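Local coordinates for protein beta-lactamase (Serratia marcescens, PDB 5GWA) that probably hydrolyses beta-lactam antibiotics to substituted beta-amino acids, as a class A extended-spectrum beta-lactamase, and is held here in complex with the inhibitor avibactam, at residues Lys60-Asn65 against Glu178-Asn183; His52-Val57 against Asp186-Thr191. All blocks are in the same frame, centred on the assembly; numbering follows the deposited sequence. Where two conformers were deposited one is given.

Contact 1: residues Lys60-Asn65 against Glu178-Asn183; sequences KLDKEN and EILSKN. With SO4 (sulfate ion), chain E.
Asp62, in the last turn of helix 49-63, accepts two hydrogen bonds from Ser181, the N-cap residue of helix 182-193, so the tail of one helix meets the capped start of another at the surface of the class A fold. Their CA atoms are 6.7 Å apart, and both CB atoms point into the contact. The Asp62 carboxylate takes a pair of bonds from the same residue: Ser181 N gives its hydrogen to Asp62 OD2 at 3.0 Å along a nearly straight line (173°), while Ser181 OG gives its own to Asp62 OD1 at 2.9 Å. Both donors come in from above the carboxylate plane rather than within it. OD1 has a further partner in the hydroxyl of Ser184. Ser181 OG is used twice as well: it donates to Asp62 and accepts from Ser184 N, the bond that caps the helix. For this, chi1 of 71° sets OG between the backbone N and the carbonyl carbon. By binding the N-cap residue's own N-H, Asp62 supplies from another helix the acceptor that a capping box would draw from the third helical residue. The positive end of the helix 182-193 dipole, which the carboxylate faces, would probably favour its charged form.

Beyond Asp62, helix 49-63 finishes in a Schellman motif, with Asn65 at positive phi, Ile66 N bonded to Leu61 O and Asn65 N to Asp62 O (3.2 Å). Away from the contact, Lys60 NZ meets Glu64 OE2 in a salt bridge of 2.8 Å. Lys182 NZ pairs with Asp186; a sulfate, probably from the crystallisation liquor, lies doubtfully close to that amine. Leu180, whose side chain rests on Leu55, Leu58 and Asp59, brings both CB and CD2 to 3.9 Å from Asp62 OD2.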
ATOM      1  N   LYS A  60      22.325  16.351   3.141  1.00 18.47           N
ATOM      2  CA  LYS A  60      22.087  17.014   4.411  1.00 19.93           C
ATOM      3  C   LYS A  60      22.848  16.294   5.504  1.00 19.53           C
ATOM      4  O   LYS A  60      23.512  16.937   6.312  1.00 19.63           O
ATOM      5  CB  LYS A  60      20.586  17.051   4.732  1.00 20.11           C
ATOM      6  CG  LYS A  60      20.266  17.654   6.101  1.00 19.42           C
ATOM      7  CD  LYS A  60      18.778  17.993   6.197  1.00 20.93           C
ATOM      8  CE  LYS A  60      18.394  18.579   7.546  1.00 24.29           C
ATOM      9  NZ  LYS A  60      18.683  20.034   7.591  1.00 28.44           N
ATOM     10  N   LEU A  61      22.796  14.973   5.534  1.00 16.64           N
ATOM     11  CA  LEU A  61      23.517  14.217   6.539  1.00 17.96           C
ATOM     12  C   LEU A  61      25.027  14.451   6.368  1.00 21.65           C
ATOM     13  O   LEU A  61      25.757  14.604   7.348  1.00 21.94           O
ATOM     14  CB  LEU A  61      23.229  12.749   6.394  1.00 20.14           C
ATOM     15  CG  LEU A  61      21.803  12.306   6.692  1.00 21.52           C
ATOM     16  CD1 LEU A  61      21.728  10.818   6.470  1.00 18.35           C
ATOM     17  CD2 LEU A  61      21.354  12.644   8.114  1.00 18.18           C
ATOM     18  N   ASP A  62      25.493  14.408   5.124  1.00 17.21           N
ATOM     19  CA  ASP A  62      26.929  14.647   4.831  1.00 18.41           C
ATOM     20  C   ASP A  62      27.301  16.035   5.388  1.00 21.10           C
ATOM     21  O   ASP A  62      28.276  16.171   6.138  1.00 19.62           O
ATOM     22  CB  ASP A  62      27.183  14.642   3.289  1.00 18.83           C
ATOM     23  CG  ASP A  62      27.246  13.218   2.635  1.00 17.93           C
ATOM     24  OD1 ASP A  62      27.503  12.198   3.288  1.00 21.54           O
ATOM     25  OD2 ASP A  62      27.145  13.167   1.387  1.00 25.71           O
ATOM     26  N   LYS A  63      26.603  17.083   4.957  1.00 16.29           N
ATOM     27  CA  LYS A  63      27.045  18.442   5.238  1.00 20.93           C
ATOM     28  C   LYS A  63      26.989  18.734   6.717  1.00 25.09           C
ATOM     29  O   LYS A  63      27.821  19.478   7.249  1.00 24.61           O
ATOM     30  CB  LYS A  63      26.209  19.486   4.512  1.00 21.82           C
ATOM     31  CG  LYS A  63      26.349  19.472   2.984  1.00 23.88           C
ATOM     32  CD  LYS A  63      27.740  19.842   2.476  1.00 28.27           C
ATOM     33  CE  LYS A  63      28.033  19.282   1.083  1.00 29.77           C
ATOM     34  NZ  LYS A  63      27.086  19.792   0.056  1.00 30.59           N
ATOM     35  N   GLU A  64      25.936  18.254   7.361  1.00 23.10           N
ATOM     36  CA  GLU A  64      25.714  18.608   8.754  1.00 26.77           C
ATOM     37  C   GLU A  64      26.393  17.607   9.677  1.00 21.98           C
ATOM     38  O   GLU A  64      26.217  17.673  10.899  1.00 29.23           O
ATOM     39  CB  GLU A  64      24.200  18.765   9.038  1.00 24.08           C
ATOM     40  CG  GLU A  64      23.579  19.986   8.361  1.00 26.42           C
ATOM     41  CD  GLU A  64      22.068  20.120   8.565  1.00 26.17           C
ATOM     42  OE1 GLU A  64      21.547  19.726   9.631  1.00 35.58           O
ATOM     43  OE2 GLU A  64      21.413  20.730   7.709  1.00 29.12           O
ATOM     44  N   ASN A  65      27.202  16.706   9.112  1.00 21.62           N
ATOM     45  CA  ASN A  65      27.964  15.741   9.883  0.50 23.06           C
ATOM     46  C   ASN A  65      27.069  14.858  10.755  1.00 26.76           C
ATOM     47  O   ASN A  65      27.460  14.428  11.837  1.00 28.53           O
ATOM     48  CB  ASN A  65      29.033  16.469  10.720  0.50 23.29           C
ATOM     49  CG  ASN A  65      29.899  17.392   9.876  0.50 23.98           C
ATOM     50  OD1 ASN A  65      30.651  16.933   9.021  0.50 24.52           O
ATOM     51  ND2 ASN A  65      29.757  18.700  10.080  0.50 23.75           N
ATOM     52  N   GLU A 178      29.493  12.980  -8.355  1.00 22.86           N
ATOM     53  CA  GLU A 178      29.602  14.431  -8.365  1.00 22.02           C
ATOM     54  C   GLU A 178      28.672  15.117  -7.372  1.00 28.40           C
ATOM     55  O   GLU A 178      28.595  16.351  -7.356  1.00 28.40           O
ATOM     56  CB  GLU A 178      29.295  14.987  -9.759  1.00 26.02           C
ATOM     57  CG  GLU A 178      30.284  14.559 -10.830  1.00 24.89           C
ATOM     58  CD  GLU A 178      29.954  15.064 -12.234  1.00 28.53           C
ATOM     59  OE1 GLU A 178      28.936  15.765 -12.425  1.00 29.04           O
ATOM     60  OE2 GLU A 178      30.742  14.760 -13.159  1.00 31.54           O
ATOM     61  N   ILE A 179      27.839  14.331  -6.693  1.00 21.10           N
ATOM     62  CA  ILE A 179      26.852  14.890  -5.756  1.00 23.52           C
ATOM     63  C   ILE A 179      27.171  14.639  -4.267  1.00 20.98           C
ATOM     64  O   ILE A 179      27.023  15.542  -3.456  1.00 32.22           O
ATOM     65  CB  ILE A 179      25.420  14.370  -6.074  1.00 21.41           C
ATOM     66  CG1 ILE A 179      25.056  14.635  -7.527  1.00 19.12           C
ATOM     67  CG2 ILE A 179      24.408  15.032  -5.154  1.00 24.64           C
ATOM     68  CD1 ILE A 179      23.834  13.875  -7.993  1.00 16.92           C
ATOM     69  N   LEU A 180      27.564  13.431  -3.892  1.00 20.51           N
ATOM     70  CA  LEU A 180      27.629  13.053  -2.473  1.00 22.07           C
ATOM     71  C   LEU A 180      29.060  12.779  -1.989  1.00 25.03           C
ATOM     72  O   LEU A 180      29.993  12.665  -2.782  1.00 26.00           O
ATOM     73  CB  LEU A 180      26.741  11.833  -2.236  1.00 22.03           C
ATOM     74  CG  LEU A 180      25.251  12.044  -2.568  1.00 20.01           C
ATOM     75  CD1 LEU A 180      24.568  10.687  -2.531  1.00 18.42           C
ATOM     76  CD2 LEU A 180      24.595  13.003  -1.584  1.00 22.60           C
ATOM     77  N   SER A 181      29.225  12.562  -0.690  1.00 25.66           N
ATOM     78  CA  SER A 181      30.452  11.932  -0.196  1.00 25.76           C
ATOM     79  C   SER A 181      30.616  10.551  -0.787  1.00 29.67           C
ATOM     80  O   SER A 181      29.648   9.956  -1.257  1.00 22.90           O
ATOM     81  CB  SER A 181      30.432  11.824   1.331  1.00 27.83           C
ATOM     82  OG  SER A 181      29.506  10.846   1.773  1.00 22.57           O
ATOM     83  N   LYS A 182      31.824  10.007  -0.711  1.00 25.36           N
ATOM     84  CA  LYS A 182      32.052   8.625  -1.138  1.00 28.53           C
ATOM     85  C   LYS A 182      31.144   7.627  -0.408  1.00 26.55           C
ATOM     86  O   LYS A 182      30.622   6.692  -1.025  1.00 22.75           O
ATOM     87  CB  LYS A 182      33.541   8.264  -0.960  1.00 29.34           C
ATOM     88  CG  LYS A 182      33.934   6.901  -1.507  1.00 35.93           C
ATOM     89  CD  LYS A 182      34.232   5.895  -0.395  1.00 37.61           C
ATOM     90  CE  LYS A 182      35.059   4.727  -0.914  1.00 36.81           C
ATOM     91  NZ  LYS A 182      34.456   4.011  -2.079  1.00 29.50           N
ATOM     92  N   ASN A 183      31.046   7.752   0.921  1.00 24.43           N
ATOM     93  CA  ASN A 183      30.282   6.808   1.730  1.00 26.50           C
ATOM     94  C   ASN A 183      28.800   6.882   1.407  1.00 18.71           C
ATOM     95  O   ASN A 183      28.147   5.848   1.301  1.00 19.43           O
ATOM     96  CB  ASN A 183      30.475   7.029   3.229  1.00 33.82           C
ATOM     97  CG  ASN A 183      31.033   8.391   3.549  1.00 40.80           C
ATOM     98  OD1 ASN A 183      32.217   8.654   3.326  1.00 54.24           O
ATOM     99  ND2 ASN A 183      30.190   9.266   4.084  1.00 53.79           N
TER
HETATM  100  S   SO4 E 304      35.708   5.415  -5.217  0.70 24.56           S
HETATM  101  O1  SO4 E 304      36.966   6.197  -5.355  0.70 19.80           O
HETATM  102  O2  SO4 E 304      35.226   5.555  -3.826  0.70 25.80           O
HETATM  103  O3  SO4 E 304      34.652   5.946  -6.156  0.70 25.30           O
HETATM  104  O4  SO4 E 304      35.947   3.988  -5.563  0.70 25.79           O

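Contact 2: residues His52-Val57 against Asp186-Thr191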
ATOM      1  N   HIS A  52      15.628  11.301  -5.870  1.00  9.78           N
ATOM      2  CA  HIS A  52      15.997  12.711  -5.740  1.00 10.89           C
ATOM      3  C   HIS A  52      15.965  13.026  -4.242  1.00 11.28           C
ATOM      4  O   HIS A  52      16.826  13.715  -3.716  1.00 10.28           O
ATOM      5  CB  HIS A  52      14.974  13.585  -6.460  1.00 10.28           C
ATOM      6  CG  HIS A  52      14.791  13.248  -7.909  1.00  9.62           C
ATOM      7  ND1 HIS A  52      14.321  12.014  -8.324  1.00  9.94           N
ATOM      8  CD2 HIS A  52      14.875  14.002  -9.027  1.00 10.04           C
ATOM      9  CE1 HIS A  52      14.222  12.006  -9.636  1.00  9.58           C
ATOM     10  NE2 HIS A  52      14.545  13.195 -10.091  1.00 10.62           N
ATOM     11  N   LEU A  53      14.923  12.545  -3.568  1.00 10.07           N
ATOM     12  CA  LEU A  53      14.794  12.755  -2.119  1.00 10.58           C
ATOM     13  C   LEU A  53      15.995  12.196  -1.345  1.00 11.19           C
ATOM     14  O   LEU A  53      16.594  12.906  -0.511  1.00 11.59           O
ATOM     15  CB  LEU A  53      13.491  12.093  -1.660  1.00 10.18           C
ATOM     16  CG  LEU A  53      13.320  11.999  -0.155  1.00 10.79           C
ATOM     17  CD1 LEU A  53      13.315  13.368   0.501  1.00 11.79           C
ATOM     18  CD2 LEU A  53      12.064  11.224   0.186  1.00 11.80           C
ATOM     19  N   ALA A  54      16.471  11.029  -1.750  1.00 10.23           N
ATOM     20  CA  ALA A  54      17.572  10.357  -1.092  1.00  9.84           C
ATOM     21  C   ALA A  54      18.858  11.166  -1.285  1.00 12.50           C
ATOM     22  O   ALA A  54      19.632  11.336  -0.341  1.00 13.21           O
ATOM     23  CB  ALA A  54      17.718   8.950  -1.582  1.00 10.53           C
ATOM     24  N   LEU A  55      19.063  11.669  -2.489  1.00 10.59           N
ATOM     25  CA  LEU A  55      20.191  12.596  -2.732  1.00 11.65           C
ATOM     26  C   LEU A  55      20.168  13.755  -1.760  1.00 14.29           C
ATOM     27  O   LEU A  55      21.198  14.044  -1.138  1.00 14.57           O
ATOM     28  CB  LEU A  55      20.164  13.149  -4.155  1.00 12.78           C
ATOM     29  CG  LEU A  55      20.364  12.152  -5.288  1.00 13.14           C
ATOM     30  CD1 LEU A  55      20.174  12.840  -6.618  1.00 13.03           C
ATOM     31  CD2 LEU A  55      21.709  11.471  -5.260  1.00 13.22           C
ATOM     32  N   ALA A  56      19.025  14.429  -1.620  1.00 13.23           N
ATOM     33  CA  ALA A  56      18.964  15.612  -0.767  1.00 14.40           C
ATOM     34  C   ALA A  56      19.186  15.207   0.698  1.00 14.30           C
ATOM     35  O   ALA A  56      19.806  15.934   1.477  1.00 13.85           O
ATOM     36  CB  ALA A  56      17.645  16.328  -0.940  1.00 14.20           C
ATOM     37  N   VAL A  57      18.536  14.130   1.117  1.00 13.65           N
ATOM     38  CA  VAL A  57      18.748  13.639   2.483  1.00 14.46           C
ATOM     39  C   VAL A  57      20.201  13.316   2.796  1.00 15.83           C
ATOM     40  O   VAL A  57      20.736  13.714   3.847  1.00 14.86           O
ATOM     41  CB  VAL A  57      17.873  12.406   2.737  1.00 14.88           C
ATOM     42  CG1 VAL A  57      18.195  11.749   4.062  1.00 15.59           C
ATOM     43  CG2 VAL A  57      16.435  12.834   2.702  1.00 14.14           C
ATOM     44  N   ASP A 186      28.313   5.396  -2.077  1.00 16.08           N
ATOM     45  CA  ASP A 186      28.364   3.952  -2.003  0.50 16.81           C
ATOM     46  C   ASP A 186      27.054   3.429  -1.443  1.00 14.87           C
ATOM     47  O   ASP A 186      26.538   2.418  -1.882  1.00 17.20           O
ATOM     48  CB  ASP A 186      29.536   3.489  -1.110  0.50 19.44           C
ATOM     49  CG  ASP A 186      30.854   3.436  -1.856  0.50 22.04           C
ATOM     50  OD1 ASP A 186      30.825   2.963  -3.012  0.50 21.07           O
ATOM     51  OD2 ASP A 186      31.902   3.853  -1.282  0.50 18.92           O
ATOM     52  N   PHE A 187      26.608   4.049  -0.351  1.00 17.81           N
ATOM     53  CA  PHE A 187      25.365   3.660   0.316  1.00 17.02           C
ATOM     54  C   PHE A 187      24.129   3.751  -0.575  1.00 13.53           C
ATOM     55  O   PHE A 187      23.380   2.746  -0.711  1.00 13.80           O
ATOM     56  CB  PHE A 187      25.134   4.491   1.576  1.00 17.92           C
ATOM     57  CG  PHE A 187      23.841   4.174   2.262  1.00 16.93           C
ATOM     58  CD1 PHE A 187      23.674   3.007   2.965  1.00 21.24           C
ATOM     59  CD2 PHE A 187      22.799   5.056   2.184  1.00 18.54           C
ATOM     60  CE1 PHE A 187      22.466   2.709   3.592  1.00 24.46           C
ATOM     61  CE2 PHE A 187      21.600   4.788   2.854  1.00 18.82           C
ATOM     62  CZ  PHE A 187      21.417   3.592   3.494  1.00 18.70           C
ATOM     63  N   LEU A 188      23.983   4.868  -1.255  1.00 13.19           N
ATOM     64  CA  LEU A 188      22.812   5.016  -2.140  1.00 12.50           C
ATOM     65  C   LEU A 188      22.903   4.097  -3.328  1.00 11.76           C
ATOM     66  O   LEU A 188      21.896   3.421  -3.706  1.00 11.14           O
ATOM     67  CB  LEU A 188      22.634   6.447  -2.580  1.00 11.70           C
ATOM     68  CG  LEU A 188      21.397   6.689  -3.450  1.00 12.23           C
ATOM     69  CD1 LEU A 188      20.101   6.158  -2.817  1.00 12.23           C
ATOM     70  CD2 LEU A 188      21.296   8.141  -3.825  1.00 13.35           C
ATOM     71  N   LEU A 189      24.102   3.981  -3.911  1.00 11.55           N
ATOM     72  CA  LEU A 189      24.239   3.032  -5.035  1.00 11.23           C
ATOM     73  C   LEU A 189      23.915   1.608  -4.634  1.00 11.31           C
ATOM     74  O   LEU A 189      23.186   0.899  -5.338  1.00 12.69           O
ATOM     75  CB  LEU A 189      25.643   3.118  -5.660  1.00 12.75           C
ATOM     76  CG  LEU A 189      25.856   2.244  -6.908  1.00 13.14           C
ATOM     77  CD1 LEU A 189      24.884   2.534  -8.019  1.00 14.22           C
ATOM     78  CD2 LEU A 189      27.266   2.435  -7.455  1.00 14.25           C
ATOM     79  N   ASN A 190      24.452   1.124  -3.493  1.00  9.63           N
ATOM     80  CA  ASN A 190      24.156  -0.219  -3.059  1.00 12.44           C
ATOM     81  C   ASN A 190      22.641  -0.360  -2.864  1.00  9.87           C
ATOM     82  O   ASN A 190      22.060  -1.380  -3.227  1.00 11.18           O
ATOM     83  CB  ASN A 190      24.887  -0.564  -1.758  1.00 12.64           C
ATOM     84  CG  ASN A 190      26.349  -0.923  -1.980  1.00 14.89           C
ATOM     85  OD1 ASN A 190      26.719  -1.468  -2.998  1.00 16.13           O
ATOM     86  ND2 ASN A 190      27.151  -0.710  -0.965  1.00 15.42           N
ATOM     87  N   THR A 191      22.035   0.689  -2.322  1.00 13.00           N
ATOM     88  CA  THR A 191      20.609   0.634  -1.982  1.00 13.74           C
ATOM     89  C   THR A 191      19.758   0.510  -3.293  1.00 11.72           C
ATOM     90  O   THR A 191      18.831  -0.333  -3.398  1.00 13.48           O
ATOM     91  CB  THR A 191      20.251   1.864  -1.168  1.00 15.85           C
ATOM     92  OG1 THR A 191      20.996   1.835   0.078  1.00 16.70           O
ATOM     93  CG2 THR A 191      18.804   1.897  -0.873  1.00 16.02           C
TER
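Ala54 and Leu188 mark the closest backbone approach, 7.6 Å between their CA atoms, where the two helices run side by side in roughly antiparallel directions. Both segments are helical throughout, and no hydrogen bond joins them. This is helix-helix packing inside the all-alpha domain of the class A fold, joining the helix that starts by Ser47 and Lys50 of the SxxK motif to helix 182-193. Leu188 carries its whole side of the contact, and its two methyls have separate tasks: CD1 rests 3.9 Å from Ala54 CB, and CD2 meets Leu55 CD2 at 3.6 Å. With CG anti to the backbone N (chi1 -177°), the Leu188 fork points across the gap; the Leu55 chain crosses it at about a right angle, meeting it methyl to methyl. Ala54, with just a methyl, faces Leu188 where the backbones are nearest.

Within 186-191, Thr191 OG1 folds back to donate to Phe187 O at 2.7 Å. That carbonyl also accepts from Thr191 N, the two donors reaching it from opposite faces of its plane. The same hydroxyl oxygen lies 3.8 Å above the centre of the Phe187 ring.

All three touching residues are buried. Phe174 of helix 164-175 packs on both Leu55 and Leu188, helix 113-123 lies against Leu53 and Ala56, and helix 100-109 receives Phe187 and Thr191.

Contacts 1 and 2 join the same two helices, 49-63 and 182-193, at different depths, with centres 10 Å apart. Contact 2 is core packing, purely apolar, made from the middle of each helix. Contact 1 sits at the surface, where one helix ends and the other begins, and there hydrogen bonds to a carboxylate replace methyl contacts. The two merge through the segment 178-183: Leu180 CD2 packs on Leu55 O at 3.6 Å, and Ile179 CD1 meets Leu55 CD1 at 4.0 Å. Leu55 is thus shared between the greasy interior and the loop leading into the N-cap. Toward its other end, helix 49-63 carries Lys50 of the avibactam pocket.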